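Local coordinates for protein branched-chain alpha-ketoacid decarboxylase (Lactococcus lactis, PDB 2VBF) that probably decarboxylates branched-chain and aromatic alpha-keto acids to aldehydes, using bound thiamine diphosphate and one magnesium ion per subunit, at residues A[262-267]-A[420-425]; A[379-384]-A[523-528]; A[484-489]-A[494-499]. One frame throughout, in Å; residues are numbered along the deposited sequence.

Interaction 1 of 3, residues A[262-267]-A[420-425]; sequences LNFGKS and GQPLWG. With TPP (thiamine diphosphate), chain F.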
loop_
_atom_site.group_PDB
_atom_site.type_symbol
_atom_site.label_atom_id
_atom_site.label_comp_id
_atom_site.label_asym_id
_atom_site.label_seq_id
_atom_site.Cartn_x
_atom_site.Cartn_y
_atom_site.Cartn_z
ATOM N N LEU A 262 24.067 -10.791 -13.564
ATOM C CA LEU A 262 23.314 -11.446 -12.494
ATOM C C LEU A 262 21.848 -11.452 -12.924
ATOM O O LEU A 262 21.476 -10.842 -13.938
ATOM C CB LEU A 262 23.470 -10.684 -11.173
ATOM C CG LEU A 262 24.883 -10.353 -10.686
ATOM C CD1 LEU A 262 24.797 -9.702 -9.312
ATOM C CD2 LEU A 262 25.764 -11.582 -10.649
ATOM N N ASN A 263 20.988 -12.096 -12.142
ATOM C CA ASN A 263 19.550 -11.963 -12.382
ATOM C C ASN A 263 19.022 -10.581 -11.928
ATOM O O ASN A 263 17.916 -10.189 -12.301
ATOM C CB ASN A 263 18.765 -13.134 -11.777
ATOM C CG ASN A 263 18.868 -13.212 -10.260
ATOM O OD1 ASN A 263 18.944 -12.191 -9.569
ATOM N ND2 ASN A 263 18.845 -14.433 -9.737
ATOM N N PHE A 264 19.838 -9.866 -11.146
ATOM C CA PHE A 264 19.595 -8.477 -10.730
ATOM C C PHE A 264 20.329 -7.630 -11.762
ATOM O O PHE A 264 21.546 -7.483 -11.705
ATOM C CB PHE A 264 20.172 -8.257 -9.330
ATOM C CG PHE A 264 19.938 -6.886 -8.723
ATOM C CD1 PHE A 264 18.898 -6.051 -9.122
ATOM C CD2 PHE A 264 20.746 -6.479 -7.669
ATOM C CE1 PHE A 264 18.696 -4.809 -8.485
ATOM C CE2 PHE A 264 20.564 -5.253 -7.034
ATOM C CZ PHE A 264 19.543 -4.413 -7.445
ATOM N N GLY A 265 19.567 -7.109 -12.713
ATOM C CA GLY A 265 20.117 -6.475 -13.889
ATOM C C GLY A 265 20.055 -7.330 -15.144
ATOM O O GLY A 265 20.711 -7.001 -16.125
ATOM N N LYS A 266 19.251 -8.400 -15.146
ATOM C CA LYS A 266 19.083 -9.204 -16.351
ATOM C C LYS A 266 18.574 -8.312 -17.488
ATOM O O LYS A 266 17.651 -7.531 -17.289
ATOM C CB LYS A 266 18.115 -10.361 -16.114
ATOM C CG LYS A 266 17.921 -11.268 -17.326
ATOM C CD LYS A 266 17.092 -12.499 -16.984
ATOM C CE LYS A 266 16.795 -13.333 -18.212
ATOM N NZ LYS A 266 17.977 -14.159 -18.655
ATOM N N SER A 267 19.208 -8.453 -18.652
ATOM C CA SER A 267 18.982 -7.642 -19.860
ATOM C C SER A 267 19.712 -6.290 -19.830
ATOM O O SER A 267 19.454 -5.431 -20.677
ATOM C CB SER A 267 17.487 -7.488 -20.238
ATOM O OG SER A 267 16.802 -6.488 -19.496
ATOM N N GLY A 420 12.589 -7.876 -13.536
ATOM C CA GLY A 420 12.440 -8.615 -12.290
ATOM C C GLY A 420 12.995 -7.741 -11.169
ATOM O O GLY A 420 13.780 -6.825 -11.413
ATOM N N GLN A 421 12.587 -8.028 -9.940
ATOM C CA GLN A 421 12.882 -7.156 -8.800
ATOM C C GLN A 421 13.489 -7.986 -7.665
ATOM O O GLN A 421 12.912 -8.088 -6.591
ATOM C CB GLN A 421 11.591 -6.468 -8.357
ATOM C CG GLN A 421 11.763 -5.252 -7.465
ATOM C CD GLN A 421 10.464 -4.811 -6.825
ATOM O OE1 GLN A 421 9.661 -5.645 -6.377
ATOM N NE2 GLN A 421 10.241 -3.502 -6.772
ATOM N N PRO A 422 14.665 -8.587 -7.898
ATOM C CA PRO A 422 15.213 -9.530 -6.906
ATOM C C PRO A 422 15.753 -8.942 -5.606
ATOM O O PRO A 422 15.857 -9.674 -4.614
ATOM C CB PRO A 422 16.350 -10.211 -7.671
ATOM C CG PRO A 422 16.766 -9.211 -8.699
ATOM C CD PRO A 422 15.529 -8.482 -9.088
ATOM N N LEU A 423 16.138 -7.666 -5.608
ATOM C CA LEU A 423 16.603 -7.023 -4.373
ATOM C C LEU A 423 15.406 -6.619 -3.493
ATOM O O LEU A 423 15.274 -7.072 -2.353
ATOM C CB LEU A 423 17.484 -5.800 -4.668
ATOM C CG LEU A 423 17.824 -4.952 -3.433
ATOM C CD1 LEU A 423 18.497 -5.806 -2.322
ATOM C CD2 LEU A 423 18.705 -3.751 -3.810
ATOM N N TRP A 424 14.538 -5.752 -4.006
ATOM C CA TRP A 424 13.422 -5.295 -3.196
ATOM C C TRP A 424 12.408 -6.428 -3.019
ATOM O O TRP A 424 11.991 -6.716 -1.898
ATOM C CB TRP A 424 12.793 -4.016 -3.743
ATOM C CG TRP A 424 11.850 -3.360 -2.763
ATOM C CD1 TRP A 424 10.533 -3.060 -2.976
ATOM C CD2 TRP A 424 12.139 -2.950 -1.414
ATOM N NE1 TRP A 424 9.989 -2.467 -1.856
ATOM C CE2 TRP A 424 10.952 -2.391 -0.881
ATOM C CE3 TRP A 424 13.295 -2.973 -0.618
ATOM C CZ2 TRP A 424 10.885 -1.883 0.423
ATOM C CZ3 TRP A 424 13.230 -2.465 0.665
ATOM C CH2 TRP A 424 12.036 -1.946 1.181
ATOM N N GLY A 425 12.078 -7.111 -4.110
ATOM C CA GLY A 425 11.285 -8.340 -4.051
ATOM C C GLY A 425 9.884 -8.231 -3.484
ATOM O O GLY A 425 9.471 -9.067 -2.680
HETATM N "N1'" TPP F . 4.702 -9.483 0.854
HETATM C "C2'" TPP F . 5.308 -8.678 -0.077
HETATM C CM2 TPP F . 4.727 -7.320 -0.354
HETATM N "N3'" TPP F . 6.435 -9.126 -0.720
HETATM C "C4'" TPP F . 6.966 -10.367 -0.442
HETATM N "N4'" TPP F . 8.054 -10.744 -1.071
HETATM C "C5'" TPP F . 6.340 -11.206 0.487
HETATM C "C6'" TPP F . 5.201 -10.753 1.140
HETATM C "C7'" TPP F . 6.874 -12.587 0.791
HETATM N N3 TPP F . 6.738 -13.497 -0.342
HETATM C C2 TPP F . 7.710 -13.801 -1.278
HETATM S S1 TPP F . 7.288 -14.856 -2.429
HETATM C C5 TPP F . 5.826 -15.009 -1.746
HETATM C C4 TPP F . 5.624 -14.229 -0.607
HETATM C CM4 TPP F . 4.361 -14.195 0.210
HETATM C C6 TPP F . 4.849 -15.980 -2.380
HETATM C C7 TPP F . 4.488 -15.666 -3.824
HETATM O O7 TPP F . 3.563 -16.651 -4.217
HETATM P PA TPP F . 3.057 -16.780 -5.724
HETATM O O1A TPP F . 2.879 -15.421 -6.363
HETATM O O2A TPP F . 1.768 -17.580 -5.709
HETATM O O3A TPP F . 4.308 -17.499 -6.455
HETATM P PB TPP F . 4.593 -19.089 -6.613
HETATM O O1B TPP F . 5.913 -19.339 -5.941
HETATM O O2B TPP F . 4.718 -19.323 -8.092
HETATM O O3B TPP F . 3.470 -19.892 -6.018
HETATM O O HOH W 1 16.805 -7.327 -12.562
#

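Interaction 2 of 3, residues A[379-384]-A[523-528]; sequences QDRLWQ and RTENEF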
loop_
_atom_site.group_PDB
_atom_site.type_symbol
_atom_site.label_atom_id
_atom_site.label_comp_id
_atom_site.label_asym_id
_atom_site.label_seq_id
_atom_site.Cartn_x
_atom_site.Cartn_y
_atom_site.Cartn_z
ATOM N N GLN A 379 6.838 -27.163 -14.173
ATOM C CA GLN A 379 7.619 -25.930 -14.108
ATOM C C GLN A 379 8.823 -25.947 -15.051
ATOM O O GLN A 379 8.983 -25.048 -15.859
ATOM C CB GLN A 379 8.074 -25.653 -12.675
ATOM C CG GLN A 379 6.962 -25.180 -11.759
ATOM C CD GLN A 379 6.716 -23.684 -11.826
ATOM O OE1 GLN A 379 7.494 -22.944 -12.442
ATOM N NE2 GLN A 379 5.635 -23.228 -11.193
ATOM N N ASP A 380 9.654 -26.973 -14.960
ATOM C CA ASP A 380 10.860 -27.025 -15.799
ATOM C C ASP A 380 10.543 -26.971 -17.299
ATOM O O ASP A 380 11.186 -26.230 -18.047
ATOM C CB ASP A 380 11.705 -28.250 -15.451
ATOM C CG ASP A 380 12.346 -28.141 -14.076
ATOM O OD1 ASP A 380 12.623 -27.004 -13.620
ATOM O OD2 ASP A 380 12.570 -29.191 -13.442
ATOM N N ARG A 381 9.533 -27.730 -17.725
ATOM C CA ARG A 381 9.089 -27.707 -19.121
ATOM C C ARG A 381 8.466 -26.373 -19.524
ATOM O O ARG A 381 8.635 -25.925 -20.660
ATOM C CB ARG A 381 8.103 -28.855 -19.390
ATOM C CG ARG A 381 8.724 -30.238 -19.229
ATOM C CD ARG A 381 9.574 -30.626 -20.438
ATOM N NE ARG A 381 8.749 -30.835 -21.624
ATOM C CZ ARG A 381 9.224 -31.107 -22.833
ATOM N NH1 ARG A 381 10.531 -31.187 -23.039
ATOM N NH2 ARG A 381 8.385 -31.283 -23.842
ATOM N N LEU A 382 7.736 -25.741 -18.599
ATOM C CA LEU A 382 7.151 -24.435 -18.855
ATOM C C LEU A 382 8.224 -23.443 -19.293
ATOM O O LEU A 382 8.050 -22.748 -20.298
ATOM C CB LEU A 382 6.422 -23.896 -17.615
ATOM C CG LEU A 382 5.927 -22.445 -17.668
ATOM C CD1 LEU A 382 4.965 -22.180 -18.821
ATOM C CD2 LEU A 382 5.251 -22.051 -16.350
ATOM N N TRP A 383 9.327 -23.370 -18.545
ATOM C CA TRP A 383 10.340 -22.333 -18.838
ATOM C C TRP A 383 11.130 -22.680 -20.101
ATOM O O TRP A 383 11.559 -21.784 -20.814
ATOM C CB TRP A 383 11.227 -22.025 -17.621
ATOM C CG TRP A 383 10.358 -21.674 -16.467
ATOM C CD1 TRP A 383 10.195 -22.393 -15.329
ATOM C CD2 TRP A 383 9.420 -20.591 -16.399
ATOM N NE1 TRP A 383 9.245 -21.804 -14.529
ATOM C CE2 TRP A 383 8.752 -20.698 -15.162
ATOM C CE3 TRP A 383 9.089 -19.531 -17.256
ATOM C CZ2 TRP A 383 7.781 -19.787 -14.758
ATOM C CZ3 TRP A 383 8.117 -18.620 -16.850
ATOM C CH2 TRP A 383 7.479 -18.755 -15.609
ATOM N N GLN A 384 11.290 -23.976 -20.377
ATOM C CA GLN A 384 11.873 -24.431 -21.652
ATOM C C GLN A 384 11.000 -23.953 -22.811
ATOM O O GLN A 384 11.501 -23.437 -23.821
ATOM C CB GLN A 384 11.990 -25.960 -21.673
ATOM C CG GLN A 384 12.815 -26.517 -22.838
ATOM C CD GLN A 384 12.664 -28.015 -23.009
ATOM O OE1 GLN A 384 12.177 -28.708 -22.120
ATOM N NE2 GLN A 384 13.067 -28.522 -24.170
ATOM N N ARG A 523 -3.706 -26.377 -19.083
ATOM C CA ARG A 523 -3.280 -27.460 -18.190
ATOM C C ARG A 523 -2.146 -28.339 -18.730
ATOM O O ARG A 523 -1.401 -28.936 -17.943
ATOM C CB ARG A 523 -4.482 -28.342 -17.825
ATOM C CG ARG A 523 -5.559 -27.618 -17.024
ATOM C CD ARG A 523 -6.772 -28.505 -16.775
ATOM N NE ARG A 523 -7.834 -27.823 -16.026
ATOM C CZ ARG A 523 -7.896 -27.720 -14.697
ATOM N NH1 ARG A 523 -6.957 -28.251 -13.925
ATOM N NH2 ARG A 523 -8.913 -27.068 -14.131
ATOM N N THR A 524 -2.011 -28.430 -20.053
ATOM C CA THR A 524 -1.049 -29.341 -20.675
ATOM C C THR A 524 -0.041 -28.574 -21.532
ATOM O O THR A 524 -0.242 -27.400 -21.852
ATOM C CB THR A 524 -1.758 -30.392 -21.584
ATOM O OG1 THR A 524 -2.272 -29.733 -22.747
ATOM C CG2 THR A 524 -2.906 -31.096 -20.834
ATOM N N GLU A 525 1.044 -29.244 -21.903
ATOM C CA GLU A 525 2.066 -28.631 -22.747
ATOM C C GLU A 525 1.510 -28.253 -24.114
ATOM O O GLU A 525 1.846 -27.205 -24.635
ATOM C CB GLU A 525 3.267 -29.545 -22.935
ATOM C CG GLU A 525 3.977 -29.976 -21.654
ATOM C CD GLU A 525 5.176 -30.866 -21.927
ATOM O OE1 GLU A 525 5.376 -31.260 -23.100
ATOM O OE2 GLU A 525 5.923 -31.185 -20.979
ATOM N N ASN A 526 0.680 -29.115 -24.703
ATOM C CA ASN A 526 0.074 -28.826 -26.011
ATOM C C ASN A 526 -0.784 -27.575 -25.979
ATOM O O ASN A 526 -0.745 -26.749 -26.896
ATOM C CB ASN A 526 -0.818 -29.989 -26.477
ATOM C CG ASN A 526 -0.034 -31.145 -27.053
ATOM O OD1 ASN A 526 1.027 -30.962 -27.650
ATOM N ND2 ASN A 526 -0.564 -32.353 -26.888
ATOM N N GLU A 527 -1.587 -27.463 -24.925
ATOM C CA GLU A 527 -2.432 -26.297 -24.730
ATOM C C GLU A 527 -1.591 -25.034 -24.572
ATOM O O GLU A 527 -1.935 -23.998 -25.124
ATOM C CB GLU A 527 -3.330 -26.481 -23.509
ATOM C CG GLU A 527 -4.505 -27.408 -23.764
ATOM C CD GLU A 527 -5.126 -27.943 -22.492
ATOM O OE1 GLU A 527 -4.747 -27.482 -21.400
ATOM O OE2 GLU A 527 -5.999 -28.837 -22.584
ATOM N N PHE A 528 -0.484 -25.138 -23.842
ATOM C CA PHE A 528 0.400 -23.986 -23.638
ATOM C C PHE A 528 0.979 -23.463 -24.952
ATOM O O PHE A 528 0.902 -22.270 -25.244
ATOM C CB PHE A 528 1.538 -24.296 -22.680
ATOM C CG PHE A 528 2.438 -23.117 -22.452
ATOM C CD1 PHE A 528 2.052 -22.097 -21.591
ATOM C CD2 PHE A 528 3.630 -22.987 -23.150
ATOM C CE1 PHE A 528 2.856 -20.978 -21.415
ATOM C CE2 PHE A 528 4.439 -21.883 -22.965
ATOM C CZ PHE A 528 4.045 -20.881 -22.093
#

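Interaction 3 of 3, residues A[484-489]-A[494-499]; sequences VEREIH and SYNDIP. With TPP (thiamine diphosphate), chain F.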
loop_
_atom_site.group_PDB
_atom_site.type_symbol
_atom_site.label_atom_id
_atom_site.label_comp_id
_atom_site.label_asym_id
_atom_site.label_seq_id
_atom_site.Cartn_x
_atom_site.Cartn_y
_atom_site.Cartn_z
ATOM N N VAL A 484 6.794 -20.754 -3.646
ATOM C CA VAL A 484 8.125 -20.354 -3.184
ATOM C C VAL A 484 8.216 -20.396 -1.652
ATOM O O VAL A 484 9.219 -20.857 -1.106
ATOM C CB VAL A 484 8.568 -18.979 -3.722
ATOM C CG1 VAL A 484 7.506 -17.938 -3.489
ATOM C CG2 VAL A 484 9.916 -18.553 -3.108
ATOM N N GLU A 485 7.160 -19.962 -0.963
ATOM C CA GLU A 485 7.148 -20.009 0.506
ATOM C C GLU A 485 7.147 -21.447 1.022
ATOM O O GLU A 485 7.874 -21.776 1.977
ATOM C CB GLU A 485 5.957 -19.239 1.075
ATOM C CG GLU A 485 5.895 -17.747 0.677
ATOM C CD GLU A 485 7.036 -16.916 1.235
ATOM O OE1 GLU A 485 6.792 -16.156 2.201
ATOM O OE2 GLU A 485 8.169 -17.003 0.700
ATOM N N ARG A 486 6.360 -22.311 0.381
ATOM C CA ARG A 486 6.317 -23.738 0.737
ATOM C C ARG A 486 7.698 -24.381 0.621
ATOM O O ARG A 486 8.056 -25.243 1.418
ATOM C CB ARG A 486 5.348 -24.491 -0.169
ATOM C CG ARG A 486 3.889 -24.081 -0.053
ATOM C CD ARG A 486 3.046 -24.950 -0.975
ATOM N NE ARG A 486 1.702 -24.436 -1.215
ATOM C CZ ARG A 486 0.674 -24.605 -0.391
ATOM N NH1 ARG A 486 0.833 -25.264 0.752
ATOM N NH2 ARG A 486 -0.516 -24.116 -0.712
ATOM N N GLU A 487 8.465 -23.950 -0.376
ATOM C CA GLU A 487 9.835 -24.434 -0.596
ATOM C C GLU A 487 10.830 -23.981 0.470
ATOM O O GLU A 487 11.808 -24.687 0.747
ATOM C CB GLU A 487 10.338 -23.978 -1.974
ATOM C CG GLU A 487 9.604 -24.599 -3.143
ATOM C CD GLU A 487 9.902 -26.087 -3.307
ATOM O OE1 GLU A 487 11.069 -26.490 -3.110
ATOM O OE2 GLU A 487 8.973 -26.844 -3.639
ATOM N N ILE A 488 10.604 -22.804 1.050
ATOM C CA ILE A 488 11.483 -22.273 2.098
ATOM C C ILE A 488 11.118 -22.884 3.449
ATOM O O ILE A 488 11.987 -23.414 4.156
ATOM C CB ILE A 488 11.399 -20.714 2.181
ATOM C CG1 ILE A 488 11.847 -20.083 0.853
ATOM C CG2 ILE A 488 12.249 -20.172 3.322
ATOM C CD1 ILE A 488 11.621 -18.569 0.752
ATOM N N HIS A 489 9.829 -22.841 3.783
ATOM C CA HIS A 489 9.358 -23.254 5.108
ATOM C C HIS A 489 7.852 -23.525 5.156
ATOM O O HIS A 489 7.052 -22.725 4.666
ATOM C CB HIS A 489 9.681 -22.165 6.122
ATOM C CG HIS A 489 9.469 -22.583 7.540
ATOM N ND1 HIS A 489 10.439 -23.242 8.262
ATOM C CD2 HIS A 489 8.407 -22.443 8.368
ATOM C CE1 HIS A 489 9.982 -23.496 9.476
ATOM N NE2 HIS A 489 8.751 -23.020 9.568
ATOM N N SER A 494 -1.040 -23.884 6.746
ATOM C CA SER A 494 -2.216 -23.208 6.194
ATOM C C SER A 494 -1.948 -21.768 5.733
ATOM O O SER A 494 -2.673 -21.232 4.898
ATOM C CB SER A 494 -3.364 -23.220 7.208
ATOM O OG SER A 494 -3.026 -22.503 8.376
ATOM N N TYR A 495 -0.917 -21.140 6.285
ATOM C CA TYR A 495 -0.604 -19.772 5.901
ATOM C C TYR A 495 -0.055 -19.667 4.479
ATOM O O TYR A 495 0.046 -18.560 3.945
ATOM C CB TYR A 495 0.335 -19.092 6.907
ATOM C CG TYR A 495 1.622 -19.817 7.212
ATOM C CD1 TYR A 495 2.660 -19.905 6.275
ATOM C CD2 TYR A 495 1.816 -20.401 8.454
ATOM C CE1 TYR A 495 3.839 -20.566 6.567
ATOM C CE2 TYR A 495 2.996 -21.038 8.765
ATOM C CZ TYR A 495 4.011 -21.135 7.821
ATOM O OH TYR A 495 5.186 -21.790 8.130
ATOM N N ASN A 496 0.322 -20.798 3.870
ATOM C CA ASN A 496 0.807 -20.802 2.483
ATOM C C ASN A 496 -0.323 -21.026 1.487
ATOM O O ASN A 496 -0.130 -20.945 0.269
ATOM C CB ASN A 496 1.956 -21.806 2.314
ATOM C CG ASN A 496 3.274 -21.257 2.835
ATOM O OD1 ASN A 496 3.495 -20.037 2.816
ATOM N ND2 ASN A 496 4.155 -22.137 3.310
ATOM N N ASP A 497 -1.514 -21.282 2.028
ATOM C CA ASP A 497 -2.735 -21.354 1.237
ATOM C C ASP A 497 -3.339 -19.960 1.045
ATOM O O ASP A 497 -3.245 -19.107 1.938
ATOM C CB ASP A 497 -3.774 -22.253 1.919
ATOM C CG ASP A 497 -3.368 -23.707 1.953
ATOM O OD1 ASP A 497 -2.892 -24.223 0.916
ATOM O OD2 ASP A 497 -3.566 -24.344 3.007
ATOM N N ILE A 498 -3.972 -19.748 -0.104
ATOM C CA ILE A 498 -4.741 -18.537 -0.392
ATOM C C ILE A 498 -6.122 -18.904 -0.929
ATOM O O ILE A 498 -6.315 -20.019 -1.438
ATOM C CB ILE A 498 -4.024 -17.636 -1.427
ATOM C CG1 ILE A 498 -3.993 -18.303 -2.818
ATOM C CG2 ILE A 498 -2.618 -17.303 -0.931
ATOM C CD1 ILE A 498 -3.108 -17.592 -3.854
ATOM N N PRO A 499 -7.089 -17.990 -0.819
ATOM C CA PRO A 499 -8.396 -18.252 -1.434
ATOM C C PRO A 499 -8.252 -18.401 -2.955
ATOM O O PRO A 499 -7.584 -17.576 -3.582
ATOM C CB PRO A 499 -9.222 -17.014 -1.042
ATOM C CG PRO A 499 -8.492 -16.403 0.108
ATOM C CD PRO A 499 -7.063 -16.675 -0.155
HETATM N "N1'" TPP F . 4.702 -9.483 0.854
HETATM C "C2'" TPP F . 5.308 -8.678 -0.077
HETATM C CM2 TPP F . 4.727 -7.320 -0.354
HETATM N "N3'" TPP F . 6.435 -9.126 -0.720
HETATM C "C4'" TPP F . 6.966 -10.367 -0.442
HETATM N "N4'" TPP F . 8.054 -10.744 -1.071
HETATM C "C5'" TPP F . 6.340 -11.206 0.487
HETATM C "C6'" TPP F . 5.201 -10.753 1.140
HETATM C "C7'" TPP F . 6.874 -12.587 0.791
HETATM N N3 TPP F . 6.738 -13.497 -0.342
HETATM C C2 TPP F . 7.710 -13.801 -1.278
HETATM S S1 TPP F . 7.288 -14.856 -2.429
HETATM C C5 TPP F . 5.826 -15.009 -1.746
HETATM C C4 TPP F . 5.624 -14.229 -0.607
HETATM C CM4 TPP F . 4.361 -14.195 0.210
HETATM C C6 TPP F . 4.849 -15.980 -2.380
HETATM C C7 TPP F . 4.488 -15.666 -3.824
HETATM O O7 TPP F . 3.563 -16.651 -4.217
HETATM P PA TPP F . 3.057 -16.780 -5.724
HETATM O O1A TPP F . 2.879 -15.421 -6.363
HETATM O O2A TPP F . 1.768 -17.580 -5.709
HETATM O O3A TPP F . 4.308 -17.499 -6.455
HETATM P PB TPP F . 4.593 -19.089 -6.613
HETATM O O1B TPP F . 5.913 -19.339 -5.941
HETATM O O2B TPP F . 4.718 -19.323 -8.092
HETATM O O3B TPP F . 3.470 -19.892 -6.018
HETATM O O HOH W 2 -0.953 -25.651 2.963
#

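Interaction 1 of 3, residues A[262-267]-A[420-425]
F264 overlaps L423 and P422 with two parts of its side chain. The far end of the ring lies under L423, whose CB stands over the face, 3.7 Å from F264 CZ and displaced toward the rim. At 26° off the ring normal this is a CH-pi contact, and L423 CD2 adds to it. The near end of F264 meets P422: F264 CB is 3.6 Å from P422 CG, and this methylene reaches the ring obliquely. With F264 CG anti to the backbone N (chi1 -177°), the ring is carried beyond the proline to the leucine. N263 OD1 rests 3.8 Å from P422 CB, buried and without a polar partner in the model, whereas its ND2 donates to S309 O.

No hydrogen bond joins the segments, but a water lies between them. It accepts from G265 N at 2.8 Å and sits 3.1 Å from N263 O and 3.3 Å from G420 O, with more acceptors around it than protons to give. G265 belongs to a type II turn from N263 to K266, where a side chain would collide with the carbonyl O of F264. H237 stacks on F264, and A139 of the second subunit packs against L423.

Beyond the packed residues, G425 O accepts from TPP N4' at 2.7 Å, with an N-H...O angle of 169°, a grip on the aminopyrimidine familiar in thiamine enzymes. Hydrocarbon and aromatic surface ties the central domain to the loop that reaches the cofactor, which implies cohesion through shape and burial, with water and cofactor both bonded by backbone atoms.

Interaction 2 of 3, residues A[379-384]-A[523-528]
R381 is bent at chi2 (-78°) and chi3 (-68°), which swings its guanidinium to the side, so that NE and NH2 face the end of E525; E525 runs extended beyond CG and meets R381 at about a right angle. R381 grips the carboxylate side-on with two nitrogens. NE donates to E525 OE2 at 2.9 Å and NH2 to E525 OE1 at 3.1 Å, the second bond nearly straight. Both oxygens lie close to the guanidinium plane, yet each is met from above the carboxylate plane, and the two flat groups are turned 32° apart. The salt bridge is anchored further by S373 N, which also donates to E525 OE1, and by a weak bond from R381 NH2 to I371 O.

Deeper in, L382 CD1 sits over one face of F528, 3.6 Å from F528 CE1 and displaced toward the rim, in a CH-pi contact. The other methyl, CD2, lies over the indole of W383, whose NE1 donates to Q379 OE1 at 3.0 Å. L382 thus lies with one methyl against each of two aromatic rings.

The start of the second helix is fixed by a capping box: E527 N donates to T524 OG1 at 3.2 Å, and E527 OE1 accepts from both T524 N and R523 N, the latter at 2.8 Å.

L382 and F528 both pack on L547 of strand 542-548, so helices 379-389 and 525-537 share one face of the parallel sheet. Such helix pairs, apolar toward the strands and charged farther out, are typical of the three-layered alpha/beta fold of the C-terminal thiamine diphosphate-binding domain.

Interaction 3 of 3, residues A[484-489]-A[494-499]
The chain leaves helix 483-488 at H489 and folds back through the 3-10 segment 494-496, bringing the CA atoms of R486 and N496 to 6.5 Å. R486, extended from CG to NE, passes alongside N496, whose CB lies over one guanidinium face. R486 NH2 donates to D497 OD1 at 2.9 Å and 170°, in the guanidinium plane but above the carboxylate plane. A water accepts from R486 NH1 at 2.9 Å and donates weakly to D497 OD2. P491 O and D480 O take further R486 N-H groups. A leucine in its place would probably leave D497 without its close charge mate and both carbonyls without these donors, freeing the turn to shift.

N496 ND2 donates to H489 O at a long 3.3 Å and 139°, and to G490 O, while its buried OD1 has no polar partner in the model. Y495 OH meets the H489 edge at CD2, and both residues hydrogen-bond D56 of the second subunit.

V484 N donates to TPP O1B at 2.8 Å, and E485 CD lies 3.6 Å from TPP C4. A helix start at the diphosphate, just after magnesium ligands N479 and G481, which act with D452, is typical of the GDG...NN motif of thiamine diphosphate enzymes.

How the interactions relate
Interactions 1 and 3 hold the same thiamine diphosphate at different parts: G425 of 420-425 takes the aminopyrimidine, V484 of 484-489 the diphosphate. Their centres are 23 Å apart, with nearest atoms about 9 Å apart, yet both bond the one cofactor, which bridges them. Both also meet the second subunit, through H136 and D56 of that chain respectively. Interaction 2 stands behind the site: the side chain of L382 is about 9 Å from the cofactor and about 11 Å from the magnesium ion. Along the sequence, interaction 3 is nested within the loop that interaction 2 closes, whereas interactions 1 and 2 cross, so 420-425 also falls inside that loop.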